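Local coordinates for Thiol:disulfide interchange protein (Proteus mirabilis, PDB 4OD7) that probably acts as a periplasmic disulfide oxidoreductase of the DsbA family, forming disulfide bonds in substrate proteins by dithiol exchange, at residues 28-33 against 75-80; 38-43 against 92-97; 45-50 against 174-179. The protein carries 1 engineered substitution. All coordinates share one frame; numbering follows the deposited sequence.

Interaction 1: 28-33 against 75-80; sequences FSFYSP and RAWAVA. Engineered in segment 28-33: S32 (natural residue Cys).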
ATOM      1  N   PHE A  28      -0.840   2.911   1.661  1.00 15.92           N
ATOM      2  CA  PHE A  28      -1.323   3.627   0.478  1.00 11.53           C
ATOM      3  C   PHE A  28      -2.754   4.057   0.664  1.00 11.73           C
ATOM      4  O   PHE A  28      -3.412   3.656   1.608  1.00 13.90           O
ATOM      5  CB  PHE A  28      -1.171   2.730  -0.770  1.00 12.08           C
ATOM      6  CG  PHE A  28      -2.297   1.727  -0.962  1.00 14.26           C
ATOM      7  CD1 PHE A  28      -3.282   1.921  -1.934  1.00 13.70           C
ATOM      8  CD2 PHE A  28      -2.367   0.570  -0.180  1.00 11.78           C
ATOM      9  CE1 PHE A  28      -4.286   0.989  -2.114  1.00 10.06           C
ATOM     10  CE2 PHE A  28      -3.379  -0.338  -0.359  1.00 14.06           C
ATOM     11  CZ  PHE A  28      -4.328  -0.125  -1.342  1.00 12.37           C
ATOM     12  N   SER A  29      -3.226   4.867  -0.267  1.00 10.55           N
ATOM     13  CA  SER A  29      -4.614   5.237  -0.373  1.00 11.72           C
ATOM     14  C   SER A  29      -5.033   5.234  -1.852  1.00 13.13           C
ATOM     15  O   SER A  29      -4.287   5.687  -2.736  1.00 13.90           O
ATOM     16  CB  SER A  29      -4.866   6.634   0.228  1.00 13.66           C
ATOM     17  OG  SER A  29      -6.205   7.049   0.029  1.00 15.10           O
ATOM     18  N   PHE A  30      -6.229   4.725  -2.117  1.00 13.74           N
ATOM     19  CA  PHE A  30      -6.786   4.773  -3.452  1.00 11.27           C
ATOM     20  C   PHE A  30      -7.074   6.196  -3.857  1.00 13.60           C
ATOM     21  O   PHE A  30      -7.191   6.488  -5.034  1.00 16.82           O
ATOM     22  CB  PHE A  30      -8.042   3.974  -3.537  1.00 12.42           C
ATOM     23  CG  PHE A  30      -7.801   2.509  -3.626  1.00 12.13           C
ATOM     24  CD1 PHE A  30      -7.184   1.965  -4.764  1.00 12.30           C
ATOM     25  CD2 PHE A  30      -8.195   1.656  -2.590  1.00 11.37           C
ATOM     26  CE1 PHE A  30      -6.980   0.595  -4.892  1.00 12.86           C
ATOM     27  CE2 PHE A  30      -7.988   0.283  -2.703  1.00 13.66           C
ATOM     28  CZ  PHE A  30      -7.353  -0.242  -3.860  1.00 14.46           C
ATOM     29  N   TYR A  31      -7.122   7.094  -2.882  1.00 14.34           N
ATOM     30  CA  TYR A  31      -7.344   8.523  -3.143  1.00 15.02           C
ATOM     31  C   TYR A  31      -6.119   9.336  -3.516  1.00 15.30           C
ATOM     32  O   TYR A  31      -6.241  10.384  -4.084  1.00 14.53           O
ATOM     33  CB  TYR A  31      -7.959   9.156  -1.917  1.00 16.77           C
ATOM     34  CG  TYR A  31      -9.431   8.882  -1.729  1.00 17.78           C
ATOM     35  CD1 TYR A  31     -10.369   9.644  -2.406  1.00 18.72           C
ATOM     36  CD2 TYR A  31      -9.886   7.879  -0.883  1.00 17.46           C
ATOM     37  CE1 TYR A  31     -11.711   9.445  -2.217  1.00 19.74           C
ATOM     38  CE2 TYR A  31     -11.247   7.670  -0.704  1.00 19.55           C
ATOM     39  CZ  TYR A  31     -12.140   8.461  -1.382  1.00 19.69           C
ATOM     40  OH  TYR A  31     -13.484   8.319  -1.248  1.00 23.03           O
ATOM     41  N   SER A  32      -4.950   8.783  -3.252  1.00 14.41           N
ATOM     42  CA  SER A  32      -3.687   9.456  -3.366  1.00 13.67           C
ATOM     43  C   SER A  32      -3.118   9.421  -4.810  1.00 13.96           C
ATOM     44  O   SER A  32      -2.860   8.349  -5.368  1.00 15.01           O
ATOM     45  CB  SER A  32      -2.729   8.796  -2.364  1.00 14.21           C
ATOM     46  OG  SER A  32      -1.386   9.012  -2.693  1.00 14.58           O
ATOM     47  N   PRO A  33      -2.947  10.600  -5.437  1.00 13.81           N
ATOM     48  CA  PRO A  33      -2.336  10.552  -6.755  1.00 13.38           C
ATOM     49  C   PRO A  33      -0.929  10.006  -6.712  1.00 12.85           C
ATOM     50  O   PRO A  33      -0.541   9.297  -7.601  1.00 14.71           O
ATOM     51  CB  PRO A  33      -2.368  12.017  -7.218  1.00 16.92           C
ATOM     52  CG  PRO A  33      -3.430  12.631  -6.437  1.00 17.60           C
ATOM     53  CD  PRO A  33      -3.419  11.949  -5.108  1.00 13.79           C
ATOM     54  N   ARG A  75     -11.867  -0.832   4.112  1.00 14.98           N
ATOM     55  CA  ARG A  75     -12.627  -2.091   4.174  1.00 15.47           C
ATOM     56  C   ARG A  75     -12.658  -2.794   2.802  1.00 13.60           C
ATOM     57  O   ARG A  75     -12.485  -3.985   2.741  1.00 13.63           O
ATOM     58  CB  ARG A  75     -14.039  -1.851   4.684  1.00 15.56           C
ATOM     59  CG  ARG A  75     -14.875  -3.145   4.844  1.00 13.56           C
ATOM     60  CD  ARG A  75     -16.122  -2.834   5.687  1.00 17.68           C
ATOM     61  NE  ARG A  75     -15.803  -2.557   7.091  1.00 15.58           N
ATOM     62  CZ  ARG A  75     -15.640  -3.468   8.029  1.00 14.86           C
ATOM     63  NH1 ARG A  75     -15.787  -4.759   7.773  1.00 15.27           N
ATOM     64  NH2 ARG A  75     -15.340  -3.077   9.246  1.00 19.18           N
ATOM     65  N   ALA A  76     -12.824  -2.032   1.717  1.00 13.51           N
ATOM     66  CA  ALA A  76     -12.744  -2.545   0.348  1.00 13.02           C
ATOM     67  C   ALA A  76     -11.426  -3.266   0.133  1.00 13.03           C
ATOM     68  O   ALA A  76     -11.373  -4.322  -0.474  1.00 11.18           O
ATOM     69  CB  ALA A  76     -12.872  -1.403  -0.657  1.00 11.76           C
ATOM     70  N   TRP A  77     -10.349  -2.671   0.601  1.00 12.52           N
ATOM     71  CA  TRP A  77      -9.062  -3.277   0.386  1.00 12.87           C
ATOM     72  C   TRP A  77      -8.969  -4.581   1.198  1.00 12.33           C
ATOM     73  O   TRP A  77      -8.419  -5.559   0.727  1.00 13.26           O
ATOM     74  CB  TRP A  77      -7.935  -2.333   0.768  1.00 13.84           C
ATOM     75  CG  TRP A  77      -6.548  -2.910   0.494  1.00 10.74           C
ATOM     76  CD1 TRP A  77      -5.572  -3.102   1.389  1.00 12.20           C
ATOM     77  CD2 TRP A  77      -6.032  -3.363  -0.763  1.00 11.62           C
ATOM     78  NE1 TRP A  77      -4.474  -3.625   0.790  1.00 14.46           N
ATOM     79  CE2 TRP A  77      -4.725  -3.793  -0.539  1.00 14.56           C
ATOM     80  CE3 TRP A  77      -6.544  -3.422  -2.059  1.00 13.87           C
ATOM     81  CZ2 TRP A  77      -3.913  -4.292  -1.563  1.00 15.55           C
ATOM     82  CZ3 TRP A  77      -5.722  -3.908  -3.083  1.00 17.60           C
ATOM     83  CH2 TRP A  77      -4.440  -4.340  -2.823  1.00 16.70           C
ATOM     84  N   ALA A  78      -9.501  -4.570   2.418  1.00 12.84           N
ATOM     85  CA  ALA A  78      -9.609  -5.804   3.220  1.00 13.02           C
ATOM     86  C   ALA A  78     -10.413  -6.899   2.466  1.00 10.50           C
ATOM     87  O   ALA A  78     -10.122  -8.050   2.596  1.00 11.04           O
ATOM     88  CB  ALA A  78     -10.226  -5.521   4.573  1.00 13.83           C
ATOM     89  N   VAL A  79     -11.513  -6.522   1.813  1.00 14.26           N
ATOM     90  CA  VAL A  79     -12.290  -7.467   1.010  1.00 13.79           C
ATOM     91  C   VAL A  79     -11.424  -8.013  -0.127  1.00 14.51           C
ATOM     92  O   VAL A  79     -11.474  -9.198  -0.440  1.00 15.90           O
ATOM     93  CB  VAL A  79     -13.576  -6.819   0.471  1.00 12.30           C
ATOM     94  CG1 VAL A  79     -14.278  -7.749  -0.533  1.00 11.58           C
ATOM     95  CG2 VAL A  79     -14.502  -6.490   1.629  1.00 13.90           C
ATOM     96  N   ALA A  80     -10.656  -7.129  -0.766  1.00 14.67           N
ATOM     97  CA  ALA A  80      -9.822  -7.531  -1.882  1.00 15.97           C
ATOM     98  C   ALA A  80      -8.805  -8.579  -1.440  1.00 16.34           C
ATOM     99  O   ALA A  80      -8.526  -9.530  -2.184  1.00 18.46           O
ATOM    100  CB  ALA A  80      -9.130  -6.340  -2.468  1.00 14.94           C
TER
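An aromatic cluster of F28, F30 and W77 ties the loop after strand 24-28, which leads into the redox-active site of this thioredoxin fold, to helix 70-83. The clearest geometry is the T-shaped pair F28-W77: the planes stand at 82°, and the phenyl edge points at the indole face. F28 CZ lies 3.7 Å from W77 CD2 and F28 CE2 the same distance from W77 NE1, so the edge spans the five-membered ring. W77 CG is anti to its own backbone N (chi1 -177°), which carries the indole out from the helix to present that face. F30 meets a different part of the ring, F30 CZ lying 3.7 Å from W77 CE3, with planes inclined at 71°. F28 also turns an edge to F30, placing F28 CE1 3.6 Å above the centre of that phenyl face. A type I turn from S29 carries the chain to the engineered S32 (Cys in nature), whose OG caps C35 N. The C-H edge of F28 thus meets the pi face of W77 while NE1 bonds R60 O of strand 58-62; with face and N-H both engaged, the buried indole is probably held in its orientation.

Interaction 2: 38-43 against 92-97; sequences FSEVYK and ALFKGI
S39 OG is bonded to C35 O in the preceding turn of its own helix and at the same time rests against F94, 3.9 Å from F94 CE2 and 4.0 Å from F94 CZ. Its position between the backbone N and the carbonyl carbon (chi1 69°) serves both purposes, since the hydroxyl stays near its helix yet still reaches the ring. The closer contact comes from E40. Its CG is 3.5 Å from F94 CD2 and 3.7 Å from F94 CE2, approaching obliquely to the ring. The bend at chi2 (-69°) keeps the carboxylate on the same side of the ring plane as CG, near the rim at CD2, where E40 OE2 comes to 4.0 Å from F94 CD2; carboxylate and ring planes are 34° apart. F94 is further enclosed by F30, edge to face, and by the ring of Y36. The contact thus packs helix 33-41, which carries C35 and follows the engineered S32, the two positions of the redox-active disulfide in the natural protein, against helix 86-99. With S39 OG already bonded to C35 O, one turn back in the same helix, the contact is van der Waals in character, led by apolar, orientation-tolerant packing of the E40 methylene on F94.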
ATOM      1  N   PHE A  38       3.002   5.787  -7.988  1.00 14.72           N
ATOM      2  CA  PHE A  38       4.033   4.899  -7.418  1.00 16.61           C
ATOM      3  C   PHE A  38       3.786   3.420  -7.794  1.00 17.26           C
ATOM      4  O   PHE A  38       4.693   2.701  -8.204  1.00 21.28           O
ATOM      5  CB  PHE A  38       4.046   5.030  -5.899  1.00 18.93           C
ATOM      6  CG  PHE A  38       5.322   4.533  -5.217  1.00 19.86           C
ATOM      7  CD1 PHE A  38       6.454   5.336  -5.083  1.00 21.87           C
ATOM      8  CD2 PHE A  38       5.372   3.271  -4.694  1.00 22.65           C
ATOM      9  CE1 PHE A  38       7.555   4.892  -4.445  1.00 22.14           C
ATOM     10  CE2 PHE A  38       6.507   2.809  -4.015  1.00 21.03           C
ATOM     11  CZ  PHE A  38       7.580   3.605  -3.904  1.00 24.41           C
ATOM     12  N   SER A  39       2.548   2.958  -7.616  1.00 18.39           N
ATOM     13  CA  SER A  39       2.286   1.542  -7.762  1.00 18.64           C
ATOM     14  C   SER A  39       1.687   1.168  -9.124  1.00 22.48           C
ATOM     15  O   SER A  39       2.028   0.116  -9.646  1.00 29.56           O
ATOM     16  CB  SER A  39       1.348   1.102  -6.654  1.00 19.45           C
ATOM     17  OG  SER A  39       0.068   1.652  -6.822  1.00 22.77           O
ATOM     18  N   GLU A  40       0.832   1.988  -9.726  1.00 19.23           N
ATOM     19  CA  GLU A  40       0.146   1.589 -10.960  1.00 18.33           C
ATOM     20  C   GLU A  40       0.876   1.990 -12.210  1.00 22.11           C
ATOM     21  O   GLU A  40       0.795   1.298 -13.218  1.00 25.35           O
ATOM     22  CB  GLU A  40      -1.281   2.129 -11.015  1.00 17.55           C
ATOM     23  CG  GLU A  40      -2.262   1.624  -9.973  1.00 19.34           C
ATOM     24  CD  GLU A  40      -2.587   0.185 -10.215  1.00 20.12           C
ATOM     25  OE1 GLU A  40      -3.098  -0.045 -11.319  1.00 24.69           O
ATOM     26  OE2 GLU A  40      -2.431  -0.704  -9.358  1.00 25.80           O
ATOM     27  N   VAL A  41       1.601   3.105 -12.154  1.00 24.00           N
ATOM     28  CA  VAL A  41       2.365   3.607 -13.321  1.00 23.52           C
ATOM     29  C   VAL A  41       3.825   3.143 -13.248  1.00 24.22           C
ATOM     30  O   VAL A  41       4.305   2.461 -14.145  1.00 25.58           O
ATOM     31  CB  VAL A  41       2.311   5.183 -13.427  1.00 18.70           C
ATOM     32  CG1 VAL A  41       3.085   5.664 -14.652  1.00 21.59           C
ATOM     33  CG2 VAL A  41       0.850   5.704 -13.453  1.00 18.07           C
ATOM     34  N   TYR A  42       4.529   3.533 -12.198  1.00 20.37           N
ATOM     35  CA  TYR A  42       5.937   3.202 -12.049  1.00 22.31           C
ATOM     36  C   TYR A  42       6.143   1.770 -11.556  1.00 22.96           C
ATOM     37  O   TYR A  42       7.215   1.209 -11.757  1.00 23.46           O
ATOM     38  CB  TYR A  42       6.634   4.157 -11.068  1.00 20.53           C
ATOM     39  CG  TYR A  42       6.771   5.604 -11.516  1.00 21.23           C
ATOM     40  CD1 TYR A  42       6.692   5.972 -12.851  1.00 19.87           C
ATOM     41  CD2 TYR A  42       7.053   6.602 -10.586  1.00 22.66           C
ATOM     42  CE1 TYR A  42       6.841   7.284 -13.235  1.00 20.14           C
ATOM     43  CE2 TYR A  42       7.208   7.922 -10.964  1.00 21.51           C
ATOM     44  CZ  TYR A  42       7.112   8.266 -12.284  1.00 20.49           C
ATOM     45  OH  TYR A  42       7.287   9.589 -12.653  1.00 21.02           O
ATOM     46  N   LYS A  43       5.137   1.208 -10.881  1.00 21.38           N
ATOM     47  CA  LYS A  43       5.195  -0.165 -10.376  1.00 23.16           C
ATOM     48  C   LYS A  43       6.367  -0.368  -9.402  1.00 25.19           C
ATOM     49  O   LYS A  43       7.094  -1.337  -9.494  1.00 28.64           O
ATOM     50  CB  LYS A  43       5.317  -1.115 -11.569  1.00 24.28           C
ATOM     51  CG  LYS A  43       4.180  -0.992 -12.584  1.00 28.40           C
ATOM     52  CD  LYS A  43       4.440  -1.862 -13.766  1.00 32.09           C
ATOM     53  CE  LYS A  43       3.406  -1.750 -14.852  1.00 34.12           C
ATOM     54  NZ  LYS A  43       3.482  -2.969 -15.741  1.00 37.76           N
ATOM     55  N   ALA A  92      -9.090  -0.897 -10.876  1.00 22.51           N
ATOM     56  CA  ALA A  92     -10.476  -0.357 -10.993  1.00 23.37           C
ATOM     57  C   ALA A  92     -10.858   0.600  -9.856  1.00 17.59           C
ATOM     58  O   ALA A  92     -11.634   1.548 -10.049  1.00 17.49           O
ATOM     59  CB  ALA A  92     -11.525  -1.526 -11.060  1.00 19.30           C
ATOM     60  N   LEU A  93     -10.302   0.358  -8.680  1.00 17.16           N
ATOM     61  CA  LEU A  93     -10.583   1.179  -7.539  1.00 14.44           C
ATOM     62  C   LEU A  93      -9.838   2.487  -7.674  1.00 13.10           C
ATOM     63  O   LEU A  93     -10.380   3.534  -7.404  1.00 15.43           O
ATOM     64  CB  LEU A  93     -10.181   0.456  -6.278  1.00 11.37           C
ATOM     65  CG  LEU A  93     -11.062  -0.745  -5.885  1.00 11.89           C
ATOM     66  CD1 LEU A  93     -10.392  -1.432  -4.772  1.00 13.86           C
ATOM     67  CD2 LEU A  93     -12.483  -0.397  -5.500  1.00 13.80           C
ATOM     68  N   PHE A  94      -8.589   2.424  -8.086  1.00 12.07           N
ATOM     69  CA  PHE A  94      -7.864   3.667  -8.381  1.00 18.74           C
ATOM     70  C   PHE A  94      -8.595   4.461  -9.467  1.00 18.06           C
ATOM     71  O   PHE A  94      -8.846   5.633  -9.320  1.00 17.92           O
ATOM     72  CB  PHE A  94      -6.432   3.396  -8.856  1.00 17.83           C
ATOM     73  CG  PHE A  94      -5.428   3.262  -7.757  1.00 15.63           C
ATOM     74  CD1 PHE A  94      -5.137   4.312  -6.923  1.00 16.46           C
ATOM     75  CD2 PHE A  94      -4.747   2.071  -7.585  1.00 17.84           C
ATOM     76  CE1 PHE A  94      -4.188   4.164  -5.910  1.00 16.20           C
ATOM     77  CE2 PHE A  94      -3.800   1.922  -6.582  1.00 18.55           C
ATOM     78  CZ  PHE A  94      -3.519   2.972  -5.746  1.00 12.39           C
ATOM     79  N   LYS A  95      -8.970   3.785 -10.535  1.00 15.58           N
ATOM     80  CA  LYS A  95      -9.654   4.428 -11.642  1.00 19.08           C
ATOM     81  C   LYS A  95     -10.965   5.071 -11.203  1.00 17.39           C
ATOM     82  O   LYS A  95     -11.235   6.224 -11.531  1.00 19.63           O
ATOM     83  CB  LYS A  95      -9.877   3.423 -12.769  1.00 23.20           C
ATOM     84  CG  LYS A  95     -10.700   3.962 -13.880  1.00 27.10           C
ATOM     85  CD  LYS A  95     -11.042   2.949 -14.921  1.00 31.42           C
ATOM     86  CE  LYS A  95     -12.119   3.555 -15.810  1.00 35.47           C
ATOM     87  NZ  LYS A  95     -11.710   4.850 -16.396  1.00 38.47           N
ATOM     88  N   GLY A  96     -11.767   4.336 -10.449  1.00 14.74           N
ATOM     89  CA  GLY A  96     -13.059   4.833 -10.064  1.00 17.18           C
ATOM     90  C   GLY A  96     -12.950   5.987  -9.114  1.00 14.58           C
ATOM     91  O   GLY A  96     -13.776   6.848  -9.113  1.00 21.77           O
ATOM     92  N   ILE A  97     -11.906   6.038  -8.325  1.00 15.81           N
ATOM     93  CA  ILE A  97     -11.710   7.180  -7.458  1.00 17.05           C
ATOM     94  C   ILE A  97     -11.116   8.350  -8.259  1.00 15.95           C
ATOM     95  O   ILE A  97     -11.640   9.437  -8.233  1.00 20.39           O
ATOM     96  CB  ILE A  97     -10.763   6.872  -6.278  1.00 15.55           C
ATOM     97  CG1 ILE A  97     -11.337   5.783  -5.373  1.00 19.11           C
ATOM     98  CG2 ILE A  97     -10.463   8.161  -5.498  1.00 14.59           C
ATOM     99  CD1 ILE A  97     -12.536   6.205  -4.574  1.00 19.54           C
TER

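Interaction 3: 45-50 against 174-179; sequences NSTVEK and EYAKAY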
ATOM      1  N   ASN A  45       6.259  -0.700  -6.010  1.00 21.63           N
ATOM      2  CA  ASN A  45       5.988  -1.788  -5.035  1.00 21.15           C
ATOM      3  C   ASN A  45       5.991  -3.180  -5.678  1.00 21.16           C
ATOM      4  O   ASN A  45       6.425  -4.146  -5.081  1.00 21.83           O
ATOM      5  CB  ASN A  45       4.662  -1.617  -4.305  1.00 20.12           C
ATOM      6  CG  ASN A  45       3.473  -1.749  -5.211  1.00 19.46           C
ATOM      7  OD1 ASN A  45       3.423  -1.149  -6.267  1.00 21.72           O
ATOM      8  ND2 ASN A  45       2.542  -2.594  -4.837  1.00 18.32           N
ATOM      9  N   SER A  46       5.536  -3.271  -6.908  1.00 21.56           N
ATOM     10  CA  SER A  46       5.534  -4.534  -7.577  1.00 22.05           C
ATOM     11  C   SER A  46       6.962  -4.961  -7.973  1.00 22.62           C
ATOM     12  O   SER A  46       7.272  -6.134  -7.891  1.00 24.63           O
ATOM     13  CB  SER A  46       4.532  -4.497  -8.728  1.00 22.11           C
ATOM     14  OG  SER A  46       4.712  -3.382  -9.508  1.00 26.55           O
ATOM     15  N   THR A  47       7.821  -4.045  -8.391  1.00 22.64           N
ATOM     16  CA  THR A  47       9.218  -4.373  -8.657  1.00 24.30           C
ATOM     17  C   THR A  47       9.873  -4.901  -7.388  1.00 25.41           C
ATOM     18  O   THR A  47      10.593  -5.888  -7.403  1.00 26.49           O
ATOM     19  CB  THR A  47      10.012  -3.140  -9.145  1.00 25.07           C
ATOM     20  OG1 THR A  47       9.515  -2.735 -10.416  1.00 30.13           O
ATOM     21  CG2 THR A  47      11.519  -3.439  -9.293  1.00 27.43           C
ATOM     22  N   VAL A  48       9.540  -4.245  -6.283  1.00 25.18           N
ATOM     23  CA  VAL A  48      10.051  -4.578  -4.968  1.00 24.17           C
ATOM     24  C   VAL A  48       9.594  -5.971  -4.526  1.00 24.26           C
ATOM     25  O   VAL A  48      10.402  -6.770  -4.041  1.00 26.41           O
ATOM     26  CB  VAL A  48       9.603  -3.519  -3.940  1.00 22.51           C
ATOM     27  CG1 VAL A  48       9.782  -4.002  -2.514  1.00 22.89           C
ATOM     28  CG2 VAL A  48      10.357  -2.212  -4.162  1.00 23.19           C
ATOM     29  N   GLU A  49       8.309  -6.244  -4.702  1.00 22.31           N
ATOM     30  CA  GLU A  49       7.742  -7.512  -4.318  1.00 22.24           C
ATOM     31  C   GLU A  49       8.385  -8.642  -5.122  1.00 24.06           C
ATOM     32  O   GLU A  49       8.650  -9.710  -4.585  1.00 27.18           O
ATOM     33  CB  GLU A  49       6.217  -7.487  -4.534  1.00 22.43           C
ATOM     34  CG  GLU A  49       5.443  -6.641  -3.535  1.00 20.35           C
ATOM     35  CD  GLU A  49       4.116  -6.069  -4.069  1.00 18.83           C
ATOM     36  OE1 GLU A  49       3.644  -6.518  -5.132  1.00 25.01           O
ATOM     37  OE2 GLU A  49       3.561  -5.169  -3.404  1.00 18.88           O
ATOM     38  N   LYS A  50       8.712  -8.368  -6.380  1.00 26.57           N
ATOM     39  CA  LYS A  50       9.339  -9.361  -7.256  1.00 30.28           C
ATOM     40  C   LYS A  50      10.812  -9.678  -6.921  1.00 32.81           C
ATOM     41  O   LYS A  50      11.355 -10.692  -7.392  1.00 33.58           O
ATOM     42  CB  LYS A  50       9.260  -8.891  -8.707  1.00 33.99           C
ATOM     43  CG  LYS A  50       7.917  -9.102  -9.362  1.00 39.74           C
ATOM     44  CD  LYS A  50       7.917  -8.664 -10.828  1.00 47.98           C
ATOM     45  CE  LYS A  50       7.073  -9.588 -11.692  1.00 54.00           C
ATOM     46  NZ  LYS A  50       6.964  -9.092 -13.082  1.00 58.26           N
ATOM     47  N   GLU A 174      14.568   2.990 -13.574  1.00 37.79           N
ATOM     48  CA  GLU A 174      15.706   2.826 -12.684  1.00 46.90           C
ATOM     49  C   GLU A 174      15.357   3.103 -11.239  1.00 54.46           C
ATOM     50  O   GLU A 174      15.929   2.483 -10.341  1.00 60.68           O
ATOM     51  CB  GLU A 174      16.873   3.694 -13.082  1.00 49.38           C
ATOM     52  CG  GLU A 174      17.701   3.070 -14.145  1.00 52.68           C
ATOM     53  CD  GLU A 174      19.025   3.747 -14.267  1.00 56.04           C
ATOM     54  OE1 GLU A 174      19.411   4.472 -13.323  1.00 56.26           O
ATOM     55  OE2 GLU A 174      19.693   3.549 -15.296  1.00 57.33           O
ATOM     56  N   TYR A 175      14.428   4.039 -11.018  1.00 52.58           N
ATOM     57  CA  TYR A 175      14.046   4.423  -9.664  1.00 43.73           C
ATOM     58  C   TYR A 175      13.457   3.241  -8.985  1.00 29.82           C
ATOM     59  O   TYR A 175      13.754   3.017  -7.841  1.00 26.96           O
ATOM     60  CB  TYR A 175      13.012   5.557  -9.622  1.00 38.79           C
ATOM     61  CG  TYR A 175      12.602   5.954  -8.212  1.00 28.42           C
ATOM     62  CD1 TYR A 175      13.416   6.749  -7.408  1.00 28.16           C
ATOM     63  CD2 TYR A 175      11.418   5.480  -7.670  1.00 24.28           C
ATOM     64  CE1 TYR A 175      13.032   7.098  -6.118  1.00 24.79           C
ATOM     65  CE2 TYR A 175      11.034   5.816  -6.379  1.00 22.55           C
ATOM     66  CZ  TYR A 175      11.855   6.615  -5.606  1.00 23.16           C
ATOM     67  OH  TYR A 175      11.453   6.935  -4.332  1.00 23.05           O
ATOM     68  N   ALA A 176      12.582   2.523  -9.657  1.00 27.11           N
ATOM     69  CA  ALA A 176      11.950   1.350  -9.058  1.00 25.09           C
ATOM     70  C   ALA A 176      12.964   0.229  -8.809  1.00 31.47           C
ATOM     71  O   ALA A 176      12.894  -0.478  -7.806  1.00 33.89           O
ATOM     72  CB  ALA A 176      10.873   0.882  -9.929  1.00 24.16           C
ATOM     73  N   LYS A 177      13.897   0.062  -9.735  1.00 30.80           N
ATOM     74  CA  LYS A 177      14.966  -0.891  -9.564  1.00 32.07           C
ATOM     75  C   LYS A 177      15.848  -0.414  -8.441  1.00 32.77           C
ATOM     76  O   LYS A 177      16.348  -1.197  -7.635  1.00 34.42           O
ATOM     77  CB  LYS A 177      15.721  -1.052 -10.858  1.00 39.32           C
ATOM     78  CG  LYS A 177      14.953  -1.903 -11.837  1.00 44.49           C
ATOM     79  CD  LYS A 177      15.723  -2.122 -13.125  1.00 53.17           C
ATOM     80  CE  LYS A 177      16.016  -0.779 -13.793  1.00 57.68           C
ATOM     81  NZ  LYS A 177      16.625  -0.900 -15.133  1.00 61.16           N
ATOM     82  N   ALA A 178      16.080   0.882  -8.437  1.00 31.54           N
ATOM     83  CA  ALA A 178      16.895   1.493  -7.416  1.00 32.73           C
ATOM     84  C   ALA A 178      16.208   1.369  -6.083  1.00 31.06           C
ATOM     85  O   ALA A 178      16.859   1.248  -5.079  1.00 32.19           O
ATOM     86  CB  ALA A 178      17.148   2.943  -7.737  1.00 35.04           C
ATOM     87  N   TYR A 179      14.889   1.500  -6.074  1.00 29.18           N
ATOM     88  CA  TYR A 179      14.094   1.382  -4.853  1.00 28.45           C
ATOM     89  C   TYR A 179      14.197  -0.027  -4.326  1.00 29.59           C
ATOM     90  O   TYR A 179      14.451  -0.249  -3.141  1.00 28.55           O
ATOM     91  CB  TYR A 179      12.622   1.721  -5.088  1.00 28.17           C
ATOM     92  CG  TYR A 179      11.863   2.075  -3.803  1.00 28.50           C
ATOM     93  CD1 TYR A 179      11.355   1.090  -2.960  1.00 26.16           C
ATOM     94  CD2 TYR A 179      11.636   3.404  -3.455  1.00 27.06           C
ATOM     95  CE1 TYR A 179      10.680   1.419  -1.795  1.00 24.59           C
ATOM     96  CE2 TYR A 179      10.964   3.740  -2.308  1.00 25.22           C
ATOM     97  CZ  TYR A 179      10.479   2.747  -1.478  1.00 25.79           C
ATOM     98  OH  TYR A 179       9.805   3.109  -0.324  1.00 25.71           O
TER
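T47 and V48 of helix 44-51 meet A176 and Y179 of helix 172-187 where the two helices cross at -42°, their short axes approaching to 8.5 Å. The C-terminal helix 172-187 packs here on the helix that follows the active-site helix 33-41 of this thioredoxin-fold protein, and Y175 of the same segment stacks with an aromatic side chain of the bound peptide. The closest backbones are those of T47 and A176, with CA atoms 6.4 Å apart, consistent with the small side chain of A176. T47 divides its two branches between different tasks. Its CG2 is anti to the backbone N and reaches across the interface to A176 O at 3.6 Å. The other branch, OG1, sits beside the backbone N (chi1 -66°); it is bonded to K43 O at the N-cap, and lends the interface only a van der Waals touch, OG1 to A176 CB 3.9 Å. One residue on, V48 has CG1 anti to the backbone N (chi1 165°), which leaves CG2 anti to the carbonyl carbon and directed at the tyrosine. V48 CG2 reaches Y179 CD1 at 3.7 Å, approaching the ring obliquely. The far end of Y179 is held by a hydrogen bond from OH to N164 OD1. The ring is also part of an edge-to-face pair with F38, so helix 33-41 has a share in the packing. Between A176 and Y179 in sequence, K177 points its CB away and contributes mainly backbone, its N lying 4.3 Å from T47 CG2. The outside bonds of the T47 and Y179 hydroxyls probably help to hold both side chains, and the helices are joined by mixed van der Waals packing: one methyl against the A176 carbonyl, another against a tyrosine ring.

In the fold
Interactions 1 and 2 have centres about 10 Å apart and share a boundary: F30 CZ touches L93 CD1 at 3.4 Å, and Y31 CD1 reaches I97 CG2 at the same distance. Interaction 3 lies on the other flank of helix 33-41, its centre about 16 Å from that of interaction 2, with F38 CZ packed on Y179 CE2 at 3.7 Å. Interactions 1 and 3 do not touch; their nearest atoms are about 7 Å apart. The bound peptide reaches all three: S32 OG bonds an acidic side chain, Y42 packs on an apolar one, and Y175 stacks with an aromatic one. Interactions 2 and 3 adjoin helix 33-41; interaction 1 braces the loop leading into it.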